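Local coordinates for period circadian protein homolog 2 (Mus musculus, PDB 3GDI) that serves the mammalian circadian clock as a nuclear transcription regulator, probably using its tandem PAS domains for protein-protein interactions, at residues A[105-110]-A[191-196]; A[121-126]-A[146-151]; A[165-170]-A[185-190]; A[175-180]-A[196-201]. One frame throughout, in Å; residues are numbered along the deposited sequence.

Interaction 1 (A[105-110]-A[191-196]); sequences FCRVSV and LPQDLI
Asp194 OD2 is gripped by two donors that come from opposite faces of the carboxylate: the guanidinium of Arg107 across the contact and the backbone N of Leu191. The Leu191 N to Asp194 OD2 bond is 2.9 Å and nearly straight; it ties Asp194 back to Leu191, just ahead of the short helix, and fixes the rotation of the carboxylate. Arg107 then meets that carboxylate end-on, tip to tip. Arg107 NH2 reaches the syn lone pair of Asp194 OD1 at 2.9 Å with an N-H...O angle of 169°, while Arg107 NH1 makes a more bent bond to Asp194 OD2 at 3.0 Å. The two planes are 49° apart; Asp194 OD1 lies in the guanidinium plane, OD2 is tilted from it. A bend at chi3 (-71°) brings Arg107 NE to Leu191 CD1, and Leu191 CG sits over one guanidinium face, 3.5 Å above its centre. Asp69 is a second anionic partner of Arg107 NH2, and is likely to offset the nearby charge of Arg237. Beside the salt bridge, Leu191 CD2 packs on Phe105 CB at 3.7 Å, and proline carbons lie against the ring, Phe105 CD1 touching Pro192 CD at 3.6 Å. A salt bridge backed by apolar contacts thus joins edge strand 104-108 of the PAS-A sheet to a short helix of the following PAS domain, an interface between tandem PAS domains.

Interaction 2 (A[121-126]-A[146-151]); sequences QPFRMT and LLAERV
The antiparallel beta hairpin of strands 121-131 and 142-150 lies within the five-stranded sheet of the PAS-A domain, and this contact is its open end. Arg124 and Glu149 form a hydrogen-bonded pair, with Arg124 N to Glu149 O at 2.7 Å and Glu149 N to Arg124 O at 2.8 Å; Thr126 and Leu147 form the next such pair. Between and beside them, Met125 with Ala148 and Phe123 with Arg150 are non-hydrogen-bonded pairs whose side chains share the other face. Val151 N extends the ladder to Pro122 O, an acceptor that suits proline, which has no N-H to offer.

Phe123 lies across the neighbouring strand: Arg150 CA stands over its face, 3.9 Å from the ring centroid, in a CH-pi contact. Arg150 CG, anti to the backbone N (chi1 -151°), touches Phe123 CZ at 3.6 Å. Ala148, small enough to fit between two larger neighbours, sets its CB 3.8 Å from Met125 CG and 4.0 Å from Phe123 CD1. An alanine in place of Phe123 would probably leave Arg150 CA and its aliphatic stem without their aromatic partner and open a gap beside Ala148. Arg150 NE makes a weak bond of 3.1 Å to Gln121 OE1. On the opposite face a water bridges Thr126 OG1 and Leu147 O, while Ser103 also bonds that hydroxyl. Backbone bonds thus set the register, while side chains add apolar contacts round Phe123 and Met125 and scattered polar ones, Arg150 to Gln121 and the water at Thr126.

Interaction 3 (A[165-170]-A[185-190]); sequences RIFTTT and VPLLGY
Phe167 holds its CG between the backbone N and the carbonyl carbon (chi1 70°), the crowded position, and this turns its ring from strand 166-171 to the last turn of helix 184-188. Leu187 and Leu188 answer with CG anti to the carbonyl carbon in both (chi1 -63°), and their methyl groups meet the ring at two separate places. Leu187 CD1 approaches Phe167 CD1 at 3.8 Å. Leu188 CD1 comes to CE2 of the same ring at 3.9 Å, and its CD2 lies 4.0 Å from Phe167 CZ, the two side chains crossing at about a right angle. Leu188 thus gives both methyls to the ring, while Leu187 divides its pair between ring and Arg165; forked leucines suit such a place.

Leu187 also reaches the residue just before the strand: its CD1 lies 3.6 Å from Arg165 C and its CD2 3.8 Å from Arg165 CB, so Arg165 contributes its backbone and carbon stem. The helix ends just beyond, where Gly189 N bonds Val185 O at 2.9 Å; the positive phi of Gly189 would press a side chain against the preceding carbonyl, which accounts for glycine there. Phe167 also meets His266 and Leu244 of the same sheet. No hydrogen bond passes between 165-170 and 185-190, so this helix-on-sheet contact of the PAS fold, in the second PAS domain, rests on shape and dispersion among buried leucine methyls.

Interaction 4 (A[175-180]-A[196-201]); sequences CLFQAV and IETPVL
A single backbone bridge ties the residue leading into edge strand 177-180 of the second PAS sheet to the connection between two short helices. Leu176 pairs with Pro199, flanked by three hydrogen bonds: Val200 N to Cys175 O at 2.9 Å, Phe177 N to Thr198 O at 3.1 Å and Glu197 N to Phe177 O at 3.1 Å. A water also donates to Cys175 O and accepts from Leu201 N, in the first turn of helix 200-203.

Phe177 is the residue most buried by the contact. With CG anti to the carbonyl carbon (chi1 -73°), its ring comes beneath Val200, whose CG2 stands 4.0 Å from the ring centroid and 12° off the normal, a CH-pi contact. At the ring's edge, in its plane, Thr198 OG1 is 3.7 Å from Phe177 CD2, while that hydroxyl bonds Leu195 O. A beta-branched valine suits this spot because one methyl can rest on the ring centre. A serine in place of Phe177 would probably leave the Val200 methyl without its aromatic floor and open a gap beside Thr198. Leu176 CG lies against Glu197 O at 3.7 Å.

Strand 166-171 lies beside strand 177-180, where Gln178 and Ala179 both face Thr170 in a beta bulge. Leu195 of helix 192-195 covers Phe177, helix 291-303 meets Cys175 and Leu201, and Tyr80 of the second subunit packs on Thr198 and Pro199.

From the N terminus, strand 104-108 opens interaction 1, whose loop closes only at 191-196 in the next PAS domain. Interaction 2 is nested inside it, closing the hairpin beside that same strand: Cys106 O and Val108 O meet Phe123 N and Gln121 N. Interaction 3 is also nested within interaction 1, but in series after interaction 2; its helix places Val185 against Phe105, Leu191 and Pro192. Interaction 4 crosses both interactions 1 and 3, sharing Ile196 with the former and joined to the latter where Thr170 meets Gln178 and Ala179 in the same sheet. Together they run from the PAS-A sheet through the domain interface to the second PAS sheet.

Interaction 1 (A[105-110]-A[191-196])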
# COMPACT_ATOMS: atom_id res chain seq x y z
N PHE A 105 13.09 -3.03 3.23
CA PHE A 105 13.82 -3.53 4.39
C PHE A 105 13.44 -4.94 4.82
O PHE A 105 12.28 -5.33 4.74
CB PHE A 105 13.63 -2.59 5.58
CG PHE A 105 14.08 -1.18 5.31
CD1 PHE A 105 13.32 -0.34 4.50
CD2 PHE A 105 15.25 -0.70 5.87
CE1 PHE A 105 13.73 0.96 4.26
CE2 PHE A 105 15.67 0.60 5.63
CZ PHE A 105 14.90 1.43 4.82
N CYS A 106 14.42 -5.68 5.30
CA CYS A 106 14.23 -7.05 5.77
C CYS A 106 15.15 -7.36 6.94
O CYS A 106 16.27 -6.85 7.01
CB CYS A 106 14.50 -8.05 4.65
SG CYS A 106 13.04 -8.63 3.76
N ARG A 107 14.66 -8.19 7.86
CA ARG A 107 15.46 -8.61 9.00
C ARG A 107 16.04 -9.96 8.62
O ARG A 107 15.31 -10.88 8.25
CB ARG A 107 14.57 -8.71 10.25
CG ARG A 107 14.46 -7.40 11.02
CD ARG A 107 13.11 -7.24 11.74
NE ARG A 107 12.04 -7.00 10.78
CZ ARG A 107 10.90 -6.36 11.04
NH1 ARG A 107 10.66 -5.88 12.26
NH2 ARG A 107 10.00 -6.20 10.09
N VAL A 108 17.36 -10.08 8.68
CA VAL A 108 18.04 -11.31 8.30
C VAL A 108 18.73 -11.99 9.48
O VAL A 108 19.20 -11.33 10.40
CB VAL A 108 19.09 -11.03 7.20
CG1 VAL A 108 19.67 -12.35 6.67
CG2 VAL A 108 18.46 -10.23 6.08
N SER A 109 18.77 -13.32 9.45
CA SER A 109 19.39 -14.11 10.51
C SER A 109 19.95 -15.42 9.99
O SER A 109 19.26 -16.15 9.29
CB SER A 109 18.38 -14.43 11.61
OG SER A 109 18.91 -15.39 12.52
N VAL A 110 21.20 -15.70 10.34
CA VAL A 110 21.84 -16.95 9.93
C VAL A 110 21.47 -18.01 10.97
O VAL A 110 22.34 -18.60 11.61
CB VAL A 110 23.38 -16.80 9.84
CG1 VAL A 110 24.01 -18.10 9.36
CG2 VAL A 110 23.74 -15.67 8.89
N LEU A 191 10.32 -1.47 10.66
CA LEU A 191 10.56 -1.51 9.23
C LEU A 191 9.22 -1.04 8.63
O LEU A 191 8.16 -1.27 9.22
CB LEU A 191 10.91 -2.92 8.78
CG LEU A 191 12.22 -3.47 9.38
CD1 LEU A 191 12.60 -4.77 8.66
CD2 LEU A 191 13.34 -2.44 9.25
N PRO A 192 9.24 -0.38 7.47
CA PRO A 192 7.98 0.10 6.88
C PRO A 192 6.78 -0.82 7.01
O PRO A 192 5.69 -0.37 7.35
CB PRO A 192 8.36 0.36 5.43
CG PRO A 192 9.80 0.82 5.55
CD PRO A 192 10.36 -0.20 6.52
N GLN A 193 6.97 -2.11 6.76
CA GLN A 193 5.89 -3.07 6.80
C GLN A 193 5.27 -3.32 8.16
O GLN A 193 4.18 -3.90 8.24
CB GLN A 193 6.34 -4.41 6.20
CG GLN A 193 7.53 -5.06 6.87
CD GLN A 193 8.87 -4.70 6.21
OE1 GLN A 193 9.84 -5.44 6.31
NE2 GLN A 193 8.92 -3.55 5.53
N ASP A 194 5.96 -2.91 9.23
CA ASP A 194 5.42 -3.12 10.57
C ASP A 194 4.34 -2.10 10.89
O ASP A 194 3.44 -2.38 11.69
CB ASP A 194 6.52 -2.99 11.63
CG ASP A 194 7.65 -3.96 11.41
OD1 ASP A 194 7.41 -5.07 10.88
OD2 ASP A 194 8.79 -3.61 11.79
N LEU A 195 4.43 -0.93 10.27
CA LEU A 195 3.50 0.17 10.49
C LEU A 195 2.43 0.36 9.42
O LEU A 195 1.39 0.93 9.69
CB LEU A 195 4.28 1.47 10.66
CG LEU A 195 5.09 1.54 11.95
CD1 LEU A 195 6.09 2.69 11.95
CD2 LEU A 195 4.09 1.69 13.08
N ILE A 196 2.69 -0.10 8.20
CA ILE A 196 1.71 0.08 7.14
C ILE A 196 0.40 -0.64 7.46
O ILE A 196 0.41 -1.83 7.78
CB ILE A 196 2.24 -0.42 5.78
CG1 ILE A 196 3.39 0.48 5.31
CG2 ILE A 196 1.15 -0.37 4.73
CD1 ILE A 196 4.02 0.02 4.00

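Interaction 2 (A[121-126]-A[146-151])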
# COMPACT_ATOMS: atom_id res chain seq x y z
N GLN A 121 18.81 -8.91 12.30
CA GLN A 121 19.45 -7.63 12.12
C GLN A 121 18.82 -6.98 10.90
O GLN A 121 18.80 -7.58 9.82
CB GLN A 121 20.94 -7.79 11.87
CG GLN A 121 21.71 -8.44 13.00
CD GLN A 121 23.15 -8.66 12.63
OE1 GLN A 121 23.91 -7.70 12.41
NE2 GLN A 121 23.55 -9.93 12.55
N PRO A 122 18.28 -5.76 11.05
CA PRO A 122 17.65 -5.05 9.93
C PRO A 122 18.62 -4.77 8.79
O PRO A 122 19.78 -4.44 9.02
CB PRO A 122 17.13 -3.78 10.60
CG PRO A 122 18.14 -3.53 11.67
CD PRO A 122 18.33 -4.91 12.25
N PHE A 123 18.14 -4.92 7.56
CA PHE A 123 18.97 -4.69 6.38
C PHE A 123 18.20 -3.91 5.33
O PHE A 123 17.02 -4.17 5.09
CB PHE A 123 19.42 -6.02 5.77
CG PHE A 123 20.68 -6.56 6.36
CD1 PHE A 123 21.92 -6.21 5.82
CD2 PHE A 123 20.64 -7.39 7.47
CE1 PHE A 123 23.10 -6.68 6.38
CE2 PHE A 123 21.82 -7.87 8.05
CZ PHE A 123 23.05 -7.51 7.50
N ARG A 124 18.85 -2.94 4.71
CA ARG A 124 18.20 -2.18 3.67
C ARG A 124 18.64 -2.89 2.42
O ARG A 124 19.83 -3.17 2.26
CB ARG A 124 18.70 -0.75 3.65
CG ARG A 124 17.99 0.12 2.64
CD ARG A 124 18.99 0.88 1.79
NE ARG A 124 18.33 1.83 0.90
CZ ARG A 124 18.94 2.49 -0.08
NH1 ARG A 124 20.23 2.31 -0.29
NH2 ARG A 124 18.26 3.34 -0.84
N MET A 125 17.71 -3.20 1.53
CA MET A 125 18.07 -3.90 0.32
C MET A 125 17.56 -3.27 -0.96
O MET A 125 16.44 -2.76 -1.02
CB MET A 125 17.58 -5.34 0.41
CG MET A 125 18.06 -6.06 1.65
SD MET A 125 17.78 -7.82 1.52
CE MET A 125 16.02 -7.91 1.91
N THR A 126 18.40 -3.29 -2.00
CA THR A 126 18.04 -2.74 -3.29
C THR A 126 18.08 -3.91 -4.27
O THR A 126 19.11 -4.57 -4.42
CB THR A 126 19.04 -1.67 -3.75
OG1 THR A 126 19.42 -0.85 -2.64
CG2 THR A 126 18.40 -0.77 -4.81
N LEU A 146 20.85 -8.43 -5.23
CA LEU A 146 20.46 -7.43 -4.25
C LEU A 146 21.62 -6.96 -3.41
O LEU A 146 22.43 -7.75 -2.94
CB LEU A 146 19.38 -7.98 -3.30
CG LEU A 146 17.99 -8.28 -3.86
CD1 LEU A 146 17.84 -9.77 -4.07
CD2 LEU A 146 16.94 -7.78 -2.87
N LEU A 147 21.70 -5.65 -3.24
CA LEU A 147 22.74 -5.06 -2.42
C LEU A 147 22.08 -4.85 -1.06
O LEU A 147 21.09 -4.12 -0.95
CB LEU A 147 23.19 -3.73 -3.01
CG LEU A 147 23.94 -3.85 -4.34
CD1 LEU A 147 23.95 -2.52 -5.09
CD2 LEU A 147 25.35 -4.32 -4.04
N ALA A 148 22.62 -5.50 -0.03
CA ALA A 148 22.07 -5.41 1.30
C ALA A 148 23.00 -4.68 2.25
O ALA A 148 24.16 -5.06 2.40
CB ALA A 148 21.79 -6.79 1.83
N GLU A 149 22.48 -3.66 2.91
CA GLU A 149 23.26 -2.89 3.87
C GLU A 149 22.64 -2.93 5.26
O GLU A 149 21.46 -2.64 5.43
CB GLU A 149 23.36 -1.44 3.41
CG GLU A 149 24.01 -0.53 4.43
CD GLU A 149 24.11 0.90 3.93
OE1 GLU A 149 24.58 1.77 4.70
OE2 GLU A 149 23.73 1.15 2.77
N ARG A 150 23.45 -3.32 6.24
CA ARG A 150 22.99 -3.40 7.62
C ARG A 150 22.63 -1.99 8.07
O ARG A 150 23.38 -1.04 7.82
CB ARG A 150 24.11 -3.98 8.49
CG ARG A 150 23.64 -4.76 9.70
CD ARG A 150 23.67 -3.94 10.97
NE ARG A 150 23.13 -4.72 12.08
CZ ARG A 150 23.01 -4.27 13.33
NH1 ARG A 150 23.39 -3.04 13.65
NH2 ARG A 150 22.49 -5.06 14.26
N VAL A 151 21.49 -1.85 8.74
CA VAL A 151 21.01 -0.56 9.22
C VAL A 151 21.31 -0.34 10.70
O VAL A 151 21.13 -1.24 11.53
CB VAL A 151 19.49 -0.41 8.99
CG1 VAL A 151 18.99 0.89 9.60
CG2 VAL A 151 19.19 -0.44 7.51
O HOH W 1 21.47 -1.19 -1.06

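Interaction 3 (A[165-170]-A[185-190])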
# COMPACT_ATOMS: atom_id res chain seq x y z
N ARG A 165 17.46 14.52 11.86
CA ARG A 165 16.69 13.36 12.30
C ARG A 165 15.26 13.67 11.90
O ARG A 165 14.42 13.97 12.73
CB ARG A 165 16.80 13.20 13.82
CG ARG A 165 18.24 13.33 14.27
CD ARG A 165 18.63 12.37 15.36
NE ARG A 165 18.13 12.76 16.67
CZ ARG A 165 18.72 12.44 17.81
NH1 ARG A 165 19.84 11.72 17.82
NH2 ARG A 165 18.18 12.82 18.96
N ILE A 166 15.03 13.61 10.60
CA ILE A 166 13.74 13.92 10.00
C ILE A 166 13.18 12.75 9.21
O ILE A 166 13.86 12.16 8.37
CB ILE A 166 13.88 15.13 9.03
CG1 ILE A 166 14.41 16.34 9.80
CG2 ILE A 166 12.54 15.44 8.34
CD1 ILE A 166 14.66 17.54 8.92
N PHE A 167 11.93 12.42 9.47
CA PHE A 167 11.27 11.35 8.73
C PHE A 167 9.81 11.77 8.49
O PHE A 167 9.28 12.63 9.19
CB PHE A 167 11.34 10.02 9.47
CG PHE A 167 10.50 9.97 10.70
CD1 PHE A 167 10.97 10.50 11.89
CD2 PHE A 167 9.26 9.36 10.67
CE1 PHE A 167 10.20 10.43 13.06
CE2 PHE A 167 8.47 9.28 11.81
CZ PHE A 167 8.94 9.82 13.02
N THR A 168 9.17 11.17 7.50
CA THR A 168 7.78 11.51 7.22
C THR A 168 6.86 10.30 7.28
O THR A 168 7.28 9.16 7.14
CB THR A 168 7.61 12.15 5.83
OG1 THR A 168 7.74 11.13 4.82
CG2 THR A 168 8.68 13.21 5.59
N THR A 169 5.58 10.56 7.52
CA THR A 169 4.57 9.52 7.59
C THR A 169 3.37 10.01 6.79
O THR A 169 3.11 11.22 6.71
CB THR A 169 4.11 9.27 9.02
OG1 THR A 169 3.56 10.48 9.55
CG2 THR A 169 5.26 8.81 9.88
N THR A 170 2.66 9.06 6.19
CA THR A 170 1.47 9.37 5.41
C THR A 170 0.35 8.46 5.89
O THR A 170 0.58 7.30 6.19
CB THR A 170 1.71 9.09 3.92
OG1 THR A 170 2.81 9.88 3.46
CG2 THR A 170 0.47 9.43 3.09
N VAL A 185 13.03 4.33 9.50
CA VAL A 185 13.51 3.07 10.04
C VAL A 185 14.60 3.28 11.09
O VAL A 185 14.50 2.77 12.21
CB VAL A 185 14.03 2.13 8.93
CG1 VAL A 185 14.53 0.85 9.55
CG2 VAL A 185 12.91 1.82 7.93
N PRO A 186 15.65 4.04 10.76
CA PRO A 186 16.71 4.28 11.74
C PRO A 186 16.27 5.10 12.96
O PRO A 186 16.90 5.03 14.02
CB PRO A 186 17.79 5.00 10.92
CG PRO A 186 17.56 4.49 9.54
CD PRO A 186 16.06 4.52 9.43
N LEU A 187 15.21 5.88 12.83
CA LEU A 187 14.78 6.70 13.96
C LEU A 187 13.67 6.06 14.80
O LEU A 187 13.38 6.53 15.90
CB LEU A 187 14.33 8.08 13.47
CG LEU A 187 15.40 8.96 12.81
CD1 LEU A 187 14.74 10.14 12.13
CD2 LEU A 187 16.40 9.44 13.84
N LEU A 188 13.05 4.99 14.29
CA LEU A 188 11.96 4.34 15.01
C LEU A 188 12.20 2.90 15.42
O LEU A 188 11.68 2.45 16.43
CB LEU A 188 10.68 4.42 14.19
CG LEU A 188 10.12 5.82 13.91
CD1 LEU A 188 8.81 5.66 13.18
CD2 LEU A 188 9.93 6.60 15.21
N GLY A 189 12.97 2.17 14.63
CA GLY A 189 13.21 0.77 14.96
C GLY A 189 12.30 -0.17 14.18
O GLY A 189 12.58 -1.37 14.07
N TYR A 190 11.21 0.37 13.63
CA TYR A 190 10.29 -0.44 12.85
C TYR A 190 10.68 -0.41 11.39
O TYR A 190 11.30 0.54 10.93
CB TYR A 190 8.86 0.09 12.92
CG TYR A 190 8.21 0.13 14.27
CD1 TYR A 190 8.03 1.34 14.95
CD2 TYR A 190 7.71 -1.03 14.85
CE1 TYR A 190 7.36 1.39 16.16
CE2 TYR A 190 7.05 -1.00 16.08
CZ TYR A 190 6.87 0.21 16.72
OH TYR A 190 6.18 0.24 17.92

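Interaction 4 (A[175-180]-A[196-201])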
# COMPACT_ATOMS: atom_id res chain seq x y z
N CYS A 175 -7.20 6.81 9.23
CA CYS A 175 -6.09 6.85 10.17
C CYS A 175 -5.16 5.64 10.28
O CYS A 175 -4.60 5.40 11.35
CB CYS A 175 -6.60 7.21 11.56
SG CYS A 175 -7.14 8.93 11.68
N LEU A 176 -5.01 4.89 9.20
CA LEU A 176 -4.08 3.77 9.16
C LEU A 176 -2.90 4.26 8.32
O LEU A 176 -3.10 4.89 7.27
CB LEU A 176 -4.71 2.56 8.47
CG LEU A 176 -5.61 1.62 9.26
CD1 LEU A 176 -6.23 2.34 10.44
CD2 LEU A 176 -6.67 1.05 8.31
N PHE A 177 -1.67 4.00 8.75
CA PHE A 177 -0.50 4.44 7.98
C PHE A 177 -0.63 3.97 6.54
O PHE A 177 -1.21 2.92 6.28
CB PHE A 177 0.79 3.85 8.57
CG PHE A 177 1.22 4.48 9.87
CD1 PHE A 177 1.62 5.82 9.91
CD2 PHE A 177 1.21 3.75 11.04
CE1 PHE A 177 2.02 6.42 11.11
CE2 PHE A 177 1.61 4.34 12.25
CZ PHE A 177 2.01 5.68 12.28
N GLN A 178 -0.10 4.74 5.60
CA GLN A 178 -0.12 4.35 4.20
C GLN A 178 1.33 4.10 3.76
O GLN A 178 1.61 3.28 2.88
CB GLN A 178 -0.75 5.46 3.33
CG GLN A 178 -0.77 5.14 1.84
CD GLN A 178 0.51 5.56 1.13
OE1 GLN A 178 0.84 5.08 0.03
NE2 GLN A 178 1.24 6.49 1.73
N ALA A 179 2.23 4.83 4.40
CA ALA A 179 3.64 4.70 4.11
C ALA A 179 4.42 5.43 5.18
O ALA A 179 3.90 6.30 5.88
CB ALA A 179 3.95 5.30 2.76
N VAL A 180 5.68 5.02 5.31
CA VAL A 180 6.62 5.60 6.24
C VAL A 180 7.87 5.71 5.37
O VAL A 180 8.21 4.76 4.67
CB VAL A 180 6.90 4.66 7.41
CG1 VAL A 180 7.76 5.36 8.42
CG2 VAL A 180 5.60 4.21 8.05
N ILE A 196 2.69 -0.10 8.20
CA ILE A 196 1.71 0.08 7.14
C ILE A 196 0.40 -0.64 7.46
O ILE A 196 0.41 -1.83 7.78
CB ILE A 196 2.24 -0.42 5.78
CG1 ILE A 196 3.39 0.48 5.31
CG2 ILE A 196 1.15 -0.37 4.73
CD1 ILE A 196 4.02 0.02 4.00
N GLU A 197 -0.71 0.08 7.37
CA GLU A 197 -2.05 -0.46 7.63
C GLU A 197 -2.41 -0.61 9.11
O GLU A 197 -3.39 -1.30 9.44
CB GLU A 197 -2.23 -1.82 6.95
CG GLU A 197 -2.03 -1.81 5.44
CD GLU A 197 -3.16 -1.15 4.69
OE1 GLU A 197 -3.20 -1.28 3.44
OE2 GLU A 197 -4.02 -0.50 5.32
N THR A 198 -1.65 0.01 10.00
CA THR A 198 -1.95 -0.07 11.42
C THR A 198 -2.40 1.30 11.91
O THR A 198 -2.07 2.32 11.31
CB THR A 198 -0.74 -0.57 12.23
OG1 THR A 198 0.23 0.48 12.35
CG2 THR A 198 -0.09 -1.76 11.52
N PRO A 199 -3.16 1.36 13.03
CA PRO A 199 -3.62 2.65 13.55
C PRO A 199 -2.50 3.60 13.90
O PRO A 199 -1.58 3.25 14.62
CB PRO A 199 -4.45 2.26 14.78
CG PRO A 199 -4.90 0.85 14.49
CD PRO A 199 -3.64 0.25 13.88
N VAL A 200 -2.60 4.81 13.38
CA VAL A 200 -1.64 5.86 13.66
C VAL A 200 -1.65 6.14 15.15
O VAL A 200 -0.60 6.24 15.79
CB VAL A 200 -2.04 7.15 12.93
CG1 VAL A 200 -1.20 8.32 13.42
CG2 VAL A 200 -1.89 6.95 11.43
N LEU A 201 -2.85 6.28 15.70
CA LEU A 201 -3.04 6.60 17.11
C LEU A 201 -2.42 5.62 18.10
O LEU A 201 -2.10 6.00 19.23
CB LEU A 201 -4.53 6.75 17.41
CG LEU A 201 -5.06 8.18 17.29
CD1 LEU A 201 -4.49 8.82 16.06
CD2 LEU A 201 -6.58 8.18 17.26
O HOH W 2 -5.49 5.39 14.44